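Local coordinates for protein sulfate transporter 4.1, chloroplastic (PDB 7LHV) that cotransports sulfate and protons across a membrane as an SLC26/SulP-family symporter and may help regulate sulfate assimilation, at residues A[108-113]-A[413-418]; A[123-128]-A[312-317]; A[127-132]-A[417-422]. One frame throughout, in Å; residues are numbered along the deposited sequence.

How the contacts relate
Three helices and one loop account for all three contacts, which lie within the sulfate permease region. Helix 406-426 carries one side of contacts 1 and 3, and helix 125-141 one side of contacts 2 and 3; helix 91-119 and the loop carrying 312-317 enter once each. The centres of contacts 1 and 3 are about 6 Å apart, those of 2 and 3 about 8 Å, and those of 1 and 2 about 12 Å. Along the chain, contact 2 is nested inside the loop closed by contact 1. Two successive early helices are thus tied to one that follows some 300 residues later, illustrating how distant membrane segments make one bundle.

Contact 1: residues A[108-113]-A[413-418]; sequences MLVPQA and IIIGCS
Ile415 meets Leu109 and Val110 chiefly through one methyl group. Ile415 CD1 lies 3.6 Å from Val110 CG2 and 3.7 Å from Leu109 CD2, so one methyl serves two consecutive residues of the facing helix. The two meetings differ in kind: Leu109 lies crosswise to Ile415, whereas Val110 and Ile415 run alongside each other, pointing opposite ways. Val110 CG2 has a second neighbour in Ser418 OG at 3.9 Å, a plain packing contact one turn further along 413-418.

Behind this first shell stand the torsions. Ile415 holds CG1 opposite its carbonyl carbon and next to its backbone N (chi1 -53°), and the next torsion (chi2 -66°) then carries CD1 to the facing helix. Val110, with CG1 opposite its own N, keeps the other methyl, CG2, beside that nitrogen, where it meets Ile415 CD1.

The backbones come nearest at Val110 and Ile415, whose CA atoms are 6.7 Å apart, while the axes approach to 10.3 Å at a crossing angle of -56°. Helix 91-119 is kinked here, because Pro111 has no N-H to bond to the preceding turn. As a buried crossing of two membrane helices, the contact is flanked by helix 125-141, where Ser131 touches Leu109 and Leu128 touches Val110, and by helix 391-399, whose Arg393 also packs on Leu109.

Contact 2: residues A[123-128]-A[312-317]; sequences PPIYGL and GEIPQG
Ile125 packs against Ile314 and Pro315, joining the beginning of membrane helix 125-141 to the extended loop between helices 284-300 and 330-358 of the SLC26 transporter fold. Traced outward, Ile125 makes contacts from its first side-chain carbon. Ile125 CB sits 4.0 Å from Ile314 CG2 and 4.1 Å from Pro315 CD, already near the loop. Of the two branches, Ile125 CG2 occupies the position between the backbone N and the carbonyl carbon, and it comes 3.8 Å from Pro315 CG. The longer branch starts at Ile125 CG1, held opposite the backbone N (chi1 -175°) and 4.0 Å from Pro315 CG. At the end, Ile125 CD1 reaches Ile314 CG2 at 3.7 Å, with Pro315 O close by at 3.8 Å. Both loop residues are therefore touched by both the base and an outer branch of one isoleucine.

The union is apolar, with no hydrogen bond between the segments. Outside them, Leu419 of helix 406-426 adds to the packing on Ile125, and Phe426 touches Ile314. Pro124 also touches Met114 and Lys118 of helix 91-119. Pro124 CB makes the loosest approach, 4.5 Å from Ile314 CD1.

Contact 3: residues A[127-132]-A[417-422]; sequences GLYSSF and CSLLFL
Leu419 meets Leu128, Tyr129 and Phe132 with the two methyls of its forked end, and each methyl has its own neighbours. The aliphatic part of the contact belongs to Leu419 CD2, which lies 3.8 Å from Leu128 CB and 4.0 Å from Leu128 CD1; the two leucines lie side by side with their ends pointing contrary ways. The aromatic part divides between both methyls. Leu419 CD2 also approaches the Tyr129 ring at CE1, 3.6 Å away, while Leu419 CD1 lies 3.8 Å from both CB and CG of Phe132. Leu419 slants across each of these two aromatic side chains. With CG opposite its carbonyl carbon (chi1 -70°), the leucine brings its fork up against the side chains of helix 125-141, and Phe132, whose CG is opposite the backbone N (chi1 178°), turns the root of its ring to Leu419 CD1.

In the membrane domain of this SLC26/SulP permease, a family of the APC clan, Leu419 thus packs between Leu128, Tyr129 and Phe132 and joins helices 125-141 and 406-426, whose segments run at 138° to each other with axes 10.7 Å apart. Replacing Leu419 by an alanine would probably open a gap beside Leu128, Tyr129 and Phe132 and leave the two rings less firmly held on this side.

Ring-to-ring contacts form the next layer: Tyr129 meets Tyr126 edge-to-face, and Phe132 meets the ring of Phe136.

Hydrogen bonding stays off the interface itself. Ser418 O accepts from both Phe421 N and Leu422 N within its own helix, whereas Leu419 O probably accepts from Gly317 N of the neighbouring loop. Ser130 OG is hydrogen-bonded to Tyr385 O.

Contact 1: residues A[108-113]-A[413-418]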
loop_
_atom_site.group_PDB
_atom_site.type_symbol
_atom_site.label_atom_id
_atom_site.label_comp_id
_atom_site.label_asym_id
_atom_site.label_seq_id
_atom_site.Cartn_x
_atom_site.Cartn_y
_atom_site.Cartn_z
ATOM N N MET A 108 18.427 -29.131 22.357
ATOM C CA MET A 108 18.333 -27.675 22.423
ATOM C C MET A 108 16.890 -27.205 22.562
ATOM O O MET A 108 16.638 -26.125 23.106
ATOM C CB MET A 108 18.977 -27.056 21.182
ATOM C CG MET A 108 18.922 -25.541 21.133
ATOM S SD MET A 108 19.308 -24.873 19.507
ATOM C CE MET A 108 20.050 -23.312 19.962
ATOM N N LEU A 109 15.931 -28.008 22.100
ATOM C CA LEU A 109 14.557 -27.543 21.949
ATOM C C LEU A 109 13.732 -27.727 23.215
ATOM O O LEU A 109 12.930 -26.851 23.557
ATOM C CB LEU A 109 13.896 -28.270 20.778
ATOM C CG LEU A 109 12.375 -28.202 20.641
ATOM C CD1 LEU A 109 11.901 -26.771 20.484
ATOM C CD2 LEU A 109 11.929 -29.039 19.462
ATOM N N VAL A 110 13.892 -28.850 23.911
ATOM C CA VAL A 110 13.025 -29.148 25.055
ATOM C C VAL A 110 13.049 -28.006 26.075
ATOM O O VAL A 110 11.982 -27.437 26.383
ATOM C CB VAL A 110 13.402 -30.489 25.708
ATOM C CG1 VAL A 110 12.661 -30.671 27.019
ATOM C CG2 VAL A 110 13.114 -31.642 24.768
ATOM N N PRO A 111 14.217 -27.603 26.606
ATOM C CA PRO A 111 14.213 -26.462 27.535
ATOM C C PRO A 111 13.750 -25.170 26.893
ATOM O O PRO A 111 13.052 -24.376 27.533
ATOM C CB PRO A 111 15.674 -26.382 27.988
ATOM C CG PRO A 111 16.438 -26.968 26.889
ATOM C CD PRO A 111 15.592 -28.079 26.366
ATOM N N GLN A 112 14.118 -24.943 25.631
ATOM C CA GLN A 112 13.658 -23.749 24.936
ATOM C C GLN A 112 12.150 -23.777 24.741
ATOM O O GLN A 112 11.491 -22.739 24.840
ATOM C CB GLN A 112 14.369 -23.612 23.592
ATOM C CG GLN A 112 15.725 -22.946 23.680
ATOM C CD GLN A 112 16.200 -22.436 22.341
ATOM O OE1 GLN A 112 15.746 -22.893 21.293
ATOM N NE2 GLN A 112 17.121 -21.481 22.367
ATOM N N ALA A 113 11.589 -24.954 24.458
ATOM C CA ALA A 113 10.142 -25.064 24.310
ATOM C C ALA A 113 9.431 -24.704 25.607
ATOM O O ALA A 113 8.470 -23.925 25.603
ATOM C CB ALA A 113 9.766 -26.475 23.862
ATOM N N ILE A 413 10.522 -37.152 17.961
ATOM C CA ILE A 413 10.561 -38.357 18.783
ATOM C C ILE A 413 11.141 -38.032 20.150
ATOM O O ILE A 413 10.591 -38.437 21.184
ATOM C CB ILE A 413 11.356 -39.468 18.076
ATOM C CG1 ILE A 413 10.594 -39.964 16.846
ATOM C CG2 ILE A 413 11.630 -40.616 19.028
ATOM C CD1 ILE A 413 11.426 -40.810 15.913
ATOM N N ILE A 414 12.223 -37.250 20.181
ATOM C CA ILE A 414 12.806 -36.846 21.456
ATOM C C ILE A 414 11.750 -36.169 22.316
ATOM O O ILE A 414 11.555 -36.522 23.486
ATOM C CB ILE A 414 14.022 -35.930 21.229
ATOM C CG1 ILE A 414 15.101 -36.660 20.430
ATOM C CG2 ILE A 414 14.581 -35.448 22.556
ATOM C CD1 ILE A 414 15.519 -37.977 21.031
ATOM N N ILE A 415 11.007 -35.230 21.722
ATOM C CA ILE A 415 9.941 -34.557 22.456
ATOM C C ILE A 415 8.973 -35.582 23.021
ATOM O O ILE A 415 8.649 -35.566 24.215
ATOM C CB ILE A 415 9.221 -33.543 21.552
ATOM C CG1 ILE A 415 10.227 -32.588 20.914
ATOM C CG2 ILE A 415 8.194 -32.766 22.345
ATOM C CD1 ILE A 415 10.910 -31.688 21.901
ATOM N N GLY A 416 8.553 -36.533 22.182
ATOM C CA GLY A 416 7.644 -37.560 22.656
ATOM C C GLY A 416 8.204 -38.302 23.849
ATOM O O GLY A 416 7.503 -38.519 24.842
ATOM N N CYS A 417 9.497 -38.641 23.794
ATOM C CA CYS A 417 10.122 -39.327 24.916
ATOM C C CYS A 417 9.969 -38.513 26.192
ATOM O O CYS A 417 9.569 -39.043 27.236
ATOM C CB CYS A 417 11.596 -39.593 24.613
ATOM S SG CYS A 417 11.873 -40.800 23.298
ATOM N N SER A 418 10.239 -37.207 26.112
ATOM C CA SER A 418 10.027 -36.349 27.270
ATOM C C SER A 418 8.592 -36.462 27.758
ATOM O O SER A 418 8.343 -36.768 28.932
ATOM C CB SER A 418 10.368 -34.900 26.922
ATOM O OG SER A 418 11.724 -34.777 26.533
#

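Contact 2: residues A[123-128]-A[312-317]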
loop_
_atom_site.group_PDB
_atom_site.type_symbol
_atom_site.label_atom_id
_atom_site.label_comp_id
_atom_site.label_asym_id
_atom_site.label_seq_id
_atom_site.Cartn_x
_atom_site.Cartn_y
_atom_site.Cartn_z
ATOM N N PRO A 123 1.168 -22.592 30.647
ATOM C CA PRO A 123 2.012 -23.473 31.446
ATOM C C PRO A 123 3.070 -24.123 30.578
ATOM O O PRO A 123 2.877 -24.299 29.360
ATOM C CB PRO A 123 1.021 -24.505 32.003
ATOM C CG PRO A 123 -0.219 -24.349 31.203
ATOM C CD PRO A 123 -0.257 -22.926 30.781
ATOM N N PRO A 124 4.215 -24.487 31.160
ATOM C CA PRO A 124 5.354 -24.928 30.336
ATOM C C PRO A 124 5.063 -26.127 29.451
ATOM O O PRO A 124 5.619 -26.217 28.350
ATOM C CB PRO A 124 6.430 -25.257 31.379
ATOM C CG PRO A 124 6.031 -24.503 32.598
ATOM C CD PRO A 124 4.540 -24.487 32.594
ATOM N N ILE A 125 4.203 -27.048 29.892
ATOM C CA ILE A 125 3.978 -28.280 29.139
ATOM C C ILE A 125 3.468 -27.977 27.738
ATOM O O ILE A 125 3.784 -28.698 26.784
ATOM C CB ILE A 125 3.017 -29.207 29.909
ATOM C CG1 ILE A 125 2.870 -30.545 29.189
ATOM C CG2 ILE A 125 1.659 -28.552 30.098
ATOM C CD1 ILE A 125 4.157 -31.324 29.103
ATOM N N TYR A 126 2.703 -26.897 27.578
ATOM C CA TYR A 126 2.138 -26.579 26.273
ATOM C C TYR A 126 3.198 -26.178 25.261
ATOM O O TYR A 126 2.899 -26.116 24.065
ATOM C CB TYR A 126 1.079 -25.486 26.415
ATOM C CG TYR A 126 -0.237 -26.048 26.884
ATOM C CD1 TYR A 126 -1.178 -26.509 25.979
ATOM C CD2 TYR A 126 -0.522 -26.159 28.235
ATOM C CE1 TYR A 126 -2.372 -27.045 26.407
ATOM C CE2 TYR A 126 -1.713 -26.690 28.671
ATOM C CZ TYR A 126 -2.636 -27.131 27.754
ATOM O OH TYR A 126 -3.828 -27.661 28.186
ATOM N N GLY A 127 4.423 -25.891 25.704
ATOM C CA GLY A 127 5.517 -25.769 24.757
ATOM C C GLY A 127 5.862 -27.099 24.114
ATOM O O GLY A 127 6.008 -27.193 22.893
ATOM N N LEU A 128 5.964 -28.154 24.930
ATOM C CA LEU A 128 6.323 -29.466 24.402
ATOM C C LEU A 128 5.284 -29.961 23.410
ATOM O O LEU A 128 5.631 -30.510 22.358
ATOM C CB LEU A 128 6.495 -30.465 25.543
ATOM C CG LEU A 128 7.644 -30.180 26.507
ATOM C CD1 LEU A 128 7.730 -31.266 27.559
ATOM C CD2 LEU A 128 8.953 -30.056 25.752
ATOM N N GLY A 312 6.469 -26.402 39.139
ATOM C CA GLY A 312 5.361 -27.159 39.678
ATOM C C GLY A 312 5.088 -28.427 38.892
ATOM O O GLY A 312 5.823 -28.811 37.980
ATOM N N GLU A 313 3.994 -29.087 39.269
ATOM C CA GLU A 313 3.619 -30.343 38.634
ATOM C C GLU A 313 3.305 -30.128 37.160
ATOM O O GLU A 313 2.644 -29.154 36.786
ATOM C CB GLU A 313 2.414 -30.958 39.347
ATOM C CG GLU A 313 2.697 -31.420 40.767
ATOM C CD GLU A 313 2.625 -30.290 41.777
ATOM O OE1 GLU A 313 2.291 -29.154 41.380
ATOM O OE2 GLU A 313 2.901 -30.539 42.969
ATOM N N ILE A 314 3.783 -31.042 36.322
ATOM C CA ILE A 314 3.593 -30.986 34.881
ATOM C C ILE A 314 2.856 -32.253 34.463
ATOM O O ILE A 314 3.274 -33.349 34.841
ATOM C CB ILE A 314 4.924 -30.861 34.116
ATOM C CG1 ILE A 314 5.374 -29.400 34.079
ATOM C CG2 ILE A 314 4.797 -31.408 32.707
ATOM C CD1 ILE A 314 6.744 -29.200 33.480
ATOM N N PRO A 315 1.760 -32.152 33.712
ATOM C CA PRO A 315 1.029 -33.359 33.310
ATOM C C PRO A 315 1.876 -34.262 32.424
ATOM O O PRO A 315 2.692 -33.801 31.624
ATOM C CB PRO A 315 -0.181 -32.804 32.551
ATOM C CG PRO A 315 0.240 -31.445 32.107
ATOM C CD PRO A 315 1.140 -30.926 33.183
ATOM N N GLN A 316 1.661 -35.565 32.570
ATOM C CA GLN A 316 2.428 -36.579 31.866
ATOM C C GLN A 316 1.568 -37.239 30.798
ATOM O O GLN A 316 0.414 -37.596 31.053
ATOM C CB GLN A 316 2.950 -37.644 32.832
ATOM C CG GLN A 316 3.767 -38.736 32.166
ATOM C CD GLN A 316 4.218 -39.802 33.142
ATOM O OE1 GLN A 316 4.371 -39.544 34.335
ATOM N NE2 GLN A 316 4.435 -41.010 32.638
ATOM N N GLY A 317 2.132 -37.400 29.606
ATOM C CA GLY A 317 1.435 -38.090 28.541
ATOM C C GLY A 317 1.294 -37.273 27.275
ATOM O O GLY A 317 1.385 -36.042 27.304
#

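Contact 3: residues A[127-132]-A[417-422]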
loop_
_atom_site.group_PDB
_atom_site.type_symbol
_atom_site.label_atom_id
_atom_site.label_comp_id
_atom_site.label_asym_id
_atom_site.label_seq_id
_atom_site.Cartn_x
_atom_site.Cartn_y
_atom_site.Cartn_z
ATOM N N GLY A 127 4.423 -25.891 25.704
ATOM C CA GLY A 127 5.517 -25.769 24.757
ATOM C C GLY A 127 5.862 -27.099 24.114
ATOM O O GLY A 127 6.008 -27.193 22.893
ATOM N N LEU A 128 5.964 -28.154 24.930
ATOM C CA LEU A 128 6.323 -29.466 24.402
ATOM C C LEU A 128 5.284 -29.961 23.410
ATOM O O LEU A 128 5.631 -30.510 22.358
ATOM C CB LEU A 128 6.495 -30.465 25.543
ATOM C CG LEU A 128 7.644 -30.180 26.507
ATOM C CD1 LEU A 128 7.730 -31.266 27.559
ATOM C CD2 LEU A 128 8.953 -30.056 25.752
ATOM N N TYR A 129 4.000 -29.773 23.725
ATOM C CA TYR A 129 2.948 -30.076 22.762
ATOM C C TYR A 129 3.197 -29.339 21.454
ATOM O O TYR A 129 3.124 -29.927 20.369
ATOM C CB TYR A 129 1.582 -29.697 23.334
ATOM C CG TYR A 129 1.170 -30.452 24.577
ATOM C CD1 TYR A 129 1.758 -31.662 24.912
ATOM C CD2 TYR A 129 0.180 -29.956 25.411
ATOM C CE1 TYR A 129 1.377 -32.350 26.045
ATOM C CE2 TYR A 129 -0.209 -30.638 26.545
ATOM C CZ TYR A 129 0.393 -31.834 26.858
ATOM O OH TYR A 129 0.009 -32.518 27.987
ATOM N N SER A 130 3.543 -28.053 21.544
ATOM C CA SER A 130 3.795 -27.248 20.358
ATOM C C SER A 130 5.016 -27.713 19.583
ATOM O O SER A 130 5.218 -27.259 18.454
ATOM C CB SER A 130 3.955 -25.778 20.741
ATOM O OG SER A 130 4.084 -24.970 19.588
ATOM N N SER A 131 5.842 -28.583 20.163
ATOM C CA SER A 131 6.950 -29.188 19.445
ATOM C C SER A 131 6.695 -30.634 19.060
ATOM O O SER A 131 7.489 -31.203 18.307
ATOM C CB SER A 131 8.232 -29.119 20.287
ATOM O OG SER A 131 8.598 -27.780 20.555
ATOM N N PHE A 132 5.626 -31.252 19.567
ATOM C CA PHE A 132 5.437 -32.678 19.332
ATOM C C PHE A 132 4.725 -32.951 18.014
ATOM O O PHE A 132 5.311 -33.512 17.084
ATOM C CB PHE A 132 4.663 -33.300 20.493
ATOM C CG PHE A 132 4.387 -34.758 20.315
ATOM C CD1 PHE A 132 5.405 -35.634 19.984
ATOM C CD2 PHE A 132 3.108 -35.256 20.474
ATOM C CE1 PHE A 132 5.150 -36.975 19.817
ATOM C CE2 PHE A 132 2.849 -36.595 20.308
ATOM C CZ PHE A 132 3.871 -37.456 19.979
ATOM N N CYS A 417 9.497 -38.641 23.794
ATOM C CA CYS A 417 10.122 -39.327 24.916
ATOM C C CYS A 417 9.969 -38.513 26.192
ATOM O O CYS A 417 9.569 -39.043 27.236
ATOM C CB CYS A 417 11.596 -39.593 24.613
ATOM S SG CYS A 417 11.873 -40.800 23.298
ATOM N N SER A 418 10.239 -37.207 26.112
ATOM C CA SER A 418 10.027 -36.349 27.270
ATOM C C SER A 418 8.592 -36.462 27.758
ATOM O O SER A 418 8.343 -36.768 28.932
ATOM C CB SER A 418 10.368 -34.900 26.922
ATOM O OG SER A 418 11.724 -34.777 26.533
ATOM N N LEU A 419 7.634 -36.325 26.838
ATOM C CA LEU A 419 6.229 -36.350 27.216
ATOM C C LEU A 419 5.833 -37.686 27.819
ATOM O O LEU A 419 4.774 -37.784 28.448
ATOM C CB LEU A 419 5.353 -36.044 26.001
ATOM C CG LEU A 419 5.395 -34.611 25.478
ATOM C CD1 LEU A 419 4.736 -34.522 24.117
ATOM C CD2 LEU A 419 4.721 -33.678 26.453
ATOM N N LEU A 420 6.660 -38.714 27.645
ATOM C CA LEU A 420 6.392 -40.007 28.247
ATOM C C LEU A 420 7.247 -40.288 29.471
ATOM O O LEU A 420 6.832 -41.073 30.328
ATOM C CB LEU A 420 6.609 -41.122 27.221
ATOM C CG LEU A 420 5.597 -41.190 26.077
ATOM C CD1 LEU A 420 6.046 -42.192 25.029
ATOM C CD2 LEU A 420 4.218 -41.542 26.601
ATOM N N PHE A 421 8.427 -39.677 29.584
ATOM C CA PHE A 421 9.348 -40.134 30.617
ATOM C C PHE A 421 9.977 -39.016 31.440
ATOM O O PHE A 421 10.325 -39.228 32.606
ATOM C CB PHE A 421 10.451 -40.986 29.987
ATOM C CG PHE A 421 9.935 -42.121 29.151
ATOM C CD1 PHE A 421 9.214 -43.150 29.731
ATOM C CD2 PHE A 421 10.169 -42.159 27.788
ATOM C CE1 PHE A 421 8.736 -44.195 28.968
ATOM C CE2 PHE A 421 9.694 -43.203 27.019
ATOM C CZ PHE A 421 8.976 -44.221 27.611
ATOM N N LEU A 422 10.129 -37.830 30.858
ATOM C CA LEU A 422 10.888 -36.771 31.508
ATOM C C LEU A 422 10.023 -35.749 32.230
ATOM O O LEU A 422 10.567 -34.898 32.941
ATOM C CB LEU A 422 11.770 -36.053 30.482
ATOM C CG LEU A 422 12.950 -36.844 29.917
ATOM C CD1 LEU A 422 14.027 -35.900 29.418
ATOM C CD2 LEU A 422 13.513 -37.795 30.960
#